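Local coordinates for hypothetical protein yihE (Escherichia coli, PDB 1ZYL), which phosphorylates itself and other proteins on serine and threonine with ATP and magnesium, and probably protects cells from stress linked to reactive oxygen species, at residues E123-Y128 against G205-R210. Sequence-based numbering, arbitrary orientation.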
loop_
_atom_site.group_PDB
_atom_site.type_symbol
_atom_site.label_atom_id
_atom_site.label_comp_id
_atom_site.label_asym_id
_atom_site.label_seq_id
_atom_site.Cartn_x
_atom_site.Cartn_y
_atom_site.Cartn_z
ATOM N N GLU A 123 -20.033 -0.894 3.414
ATOM C CA GLU A 123 -20.295 -1.007 4.842
ATOM C C GLU A 123 -19.597 -2.208 5.453
ATOM O O GLU A 123 -19.004 -2.098 6.523
ATOM C CB GLU A 123 -21.795 -1.107 5.114
ATOM C CG GLU A 123 -22.549 0.189 4.914
ATOM C CD GLU A 123 -23.968 0.119 5.446
ATOM O OE1 GLU A 123 -24.727 -0.768 4.995
ATOM O OE2 GLU A 123 -24.325 0.949 6.312
ATOM N N ALA A 124 -19.678 -3.353 4.777
ATOM C CA ALA A 124 -19.036 -4.577 5.258
ATOM C C ALA A 124 -17.533 -4.355 5.359
ATOM O O ALA A 124 -16.893 -4.823 6.300
ATOM C CB ALA A 124 -19.327 -5.735 4.316
ATOM N N VAL A 125 -16.973 -3.644 4.381
ATOM C CA VAL A 125 -15.542 -3.348 4.366
ATOM C C VAL A 125 -15.216 -2.335 5.455
ATOM O O VAL A 125 -14.247 -2.487 6.178
ATOM C CB VAL A 125 -15.083 -2.803 2.971
ATOM C CG1 VAL A 125 -13.767 -2.065 3.087
ATOM C CG2 VAL A 125 -14.911 -3.953 2.000
ATOM N N GLY A 126 -16.039 -1.303 5.576
ATOM C CA GLY A 126 -15.801 -0.296 6.593
ATOM C C GLY A 126 -15.893 -0.892 7.983
ATOM O O GLY A 126 -15.157 -0.502 8.895
ATOM N N ARG A 127 -16.803 -1.845 8.139
ATOM C CA ARG A 127 -17.009 -2.512 9.414
ATOM C C ARG A 127 -15.809 -3.391 9.800
ATOM O O ARG A 127 -15.334 -3.322 10.930
ATOM C CB ARG A 127 -18.290 -3.342 9.358
ATOM C CG ARG A 127 -18.604 -4.074 10.635
ATOM C CD ARG A 127 -19.886 -4.868 10.494
ATOM N NE ARG A 127 -19.805 -6.137 11.212
ATOM C CZ ARG A 127 -19.020 -7.151 10.850
ATOM N NH1 ARG A 127 -18.248 -7.043 9.771
ATOM N NH2 ARG A 127 -19.001 -8.268 11.572
ATOM N N TYR A 128 -15.320 -4.207 8.870
ATOM C CA TYR A 128 -14.171 -5.063 9.143
ATOM C C TYR A 128 -12.934 -4.212 9.348
ATOM O O TYR A 128 -12.034 -4.573 10.103
ATOM C CB TYR A 128 -13.943 -6.040 7.989
ATOM C CG TYR A 128 -14.707 -7.336 8.136
ATOM C CD1 TYR A 128 -15.212 -8.005 7.019
ATOM C CD2 TYR A 128 -14.909 -7.907 9.394
ATOM C CE1 TYR A 128 -15.900 -9.212 7.153
ATOM C CE2 TYR A 128 -15.591 -9.111 9.538
ATOM C CZ TYR A 128 -16.083 -9.758 8.416
ATOM O OH TYR A 128 -16.742 -10.958 8.560
ATOM N N GLY A 205 -8.412 -2.151 -5.135
ATOM C CA GLY A 205 -7.497 -3.144 -5.667
ATOM C C GLY A 205 -7.079 -4.285 -4.756
ATOM O O GLY A 205 -7.074 -5.442 -5.176
ATOM N N ASN A 206 -6.723 -3.965 -3.516
ATOM C CA ASN A 206 -6.277 -4.974 -2.562
ATOM C C ASN A 206 -7.396 -5.555 -1.710
ATOM O O ASN A 206 -7.167 -6.007 -0.591
ATOM C CB ASN A 206 -5.199 -4.396 -1.645
ATOM C CG ASN A 206 -3.948 -4.015 -2.391
ATOM O OD1 ASN A 206 -3.366 -4.839 -3.093
ATOM N ND2 ASN A 206 -3.520 -2.764 -2.243
ATOM N N ILE A 207 -8.608 -5.544 -2.229
ATOM C CA ILE A 207 -9.701 -6.110 -1.471
ATOM C C ILE A 207 -10.518 -7.025 -2.405
ATOM O O ILE A 207 -10.843 -6.656 -3.535
ATOM C CB ILE A 207 -10.549 -4.969 -0.806
ATOM C CG1 ILE A 207 -11.491 -5.541 0.240
ATOM C CG2 ILE A 207 -11.356 -4.232 -1.841
ATOM C CD1 ILE A 207 -12.634 -6.337 -0.329
ATOM N N LEU A 208 -10.795 -8.238 -1.931
ATOM C CA LEU A 208 -11.551 -9.234 -2.689
ATOM C C LEU A 208 -12.889 -9.525 -2.025
ATOM O O LEU A 208 -13.070 -9.268 -0.834
ATOM C CB LEU A 208 -10.763 -10.534 -2.770
ATOM C CG LEU A 208 -9.501 -10.499 -3.613
ATOM C CD1 LEU A 208 -8.623 -11.665 -3.228
ATOM C CD2 LEU A 208 -9.870 -10.542 -5.083
ATOM N N TRP A 209 -13.817 -10.093 -2.783
ATOM C CA TRP A 209 -15.126 -10.386 -2.227
ATOM C C TRP A 209 -15.728 -11.723 -2.639
ATOM O O TRP A 209 -16.013 -11.967 -3.811
ATOM C CB TRP A 209 -16.093 -9.249 -2.576
ATOM C CG TRP A 209 -17.488 -9.440 -2.068
ATOM C CD1 TRP A 209 -18.426 -10.302 -2.551
ATOM C CD2 TRP A 209 -18.093 -8.769 -0.959
ATOM N NE1 TRP A 209 -19.577 -10.213 -1.814
ATOM C CE2 TRP A 209 -19.403 -9.278 -0.830
ATOM C CE3 TRP A 209 -17.657 -7.783 -0.062
ATOM C CZ2 TRP A 209 -20.284 -8.838 0.160
ATOM C CZ3 TRP A 209 -18.531 -7.345 0.920
ATOM C CH2 TRP A 209 -19.831 -7.873 1.024
ATOM N N ARG A 210 -15.902 -12.587 -1.649
ATOM C CA ARG A 210 -16.518 -13.893 -1.831
ATOM C C ARG A 210 -17.441 -13.924 -0.618
ATOM O O ARG A 210 -17.072 -14.429 0.446
ATOM C CB ARG A 210 -15.485 -15.014 -1.736
ATOM C CG ARG A 210 -15.834 -16.235 -2.589
ATOM C CD ARG A 210 -15.342 -17.556 -1.989
ATOM N NE ARG A 210 -13.929 -17.550 -1.612
ATOM C CZ ARG A 210 -13.452 -17.041 -0.479
ATOM N NH1 ARG A 210 -12.150 -17.083 -0.227
ATOM N NH2 ARG A 210 -14.272 -16.492 0.410
#
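Ala124, on helix 119-136, meets the indole of Trp209 at the rim: its CB lies near the ring plane, 3.8 Å from Trp209 CZ3 and 4.0 Å from CH2, so Ala124 meets the edge of the six-membered ring, not a face. A single methyl suits a position where a wide aromatic ring reaches the helix surface. Trp209 extends this far because its CG stands anti to the backbone N (chi1 179°), carrying the benzo end toward the helix although its CB does not point there. Next along the helix, Val125 makes the buried half of the contact. Its CG2 touches Ile207 CD1 at 4.0 Å, and the two branched side chains cross obliquely. The longer Ile207 bridges the gap with its CG1-CD1 arm, directed at the helix by CG1 lying anti to the backbone N (chi1 -167°). Even at Val125 and Ile207 the CA atoms are 8.7 Å apart; apolar side chains alone span that distance. Ile207 and Trp209 alternate with Leu208, whose side chain turns from the helix onto Met214. Asn206, inferred to bind magnesium, immediately precedes this strand, and its ND2 hydrogen-bonds to the backbone O of Asp201, the probable proton acceptor. The contact therefore joins the helix to the strand leaving the catalytic loop, in a kinase-like phosphotransferase fold. Strand 207-209 runs between antiparallel strands 112-113 and 213-215; Phe114, Pro213 and Phe215 also pack against Val125, while helix 238-252 touches helix 119-136 through Glu123 and Arg127.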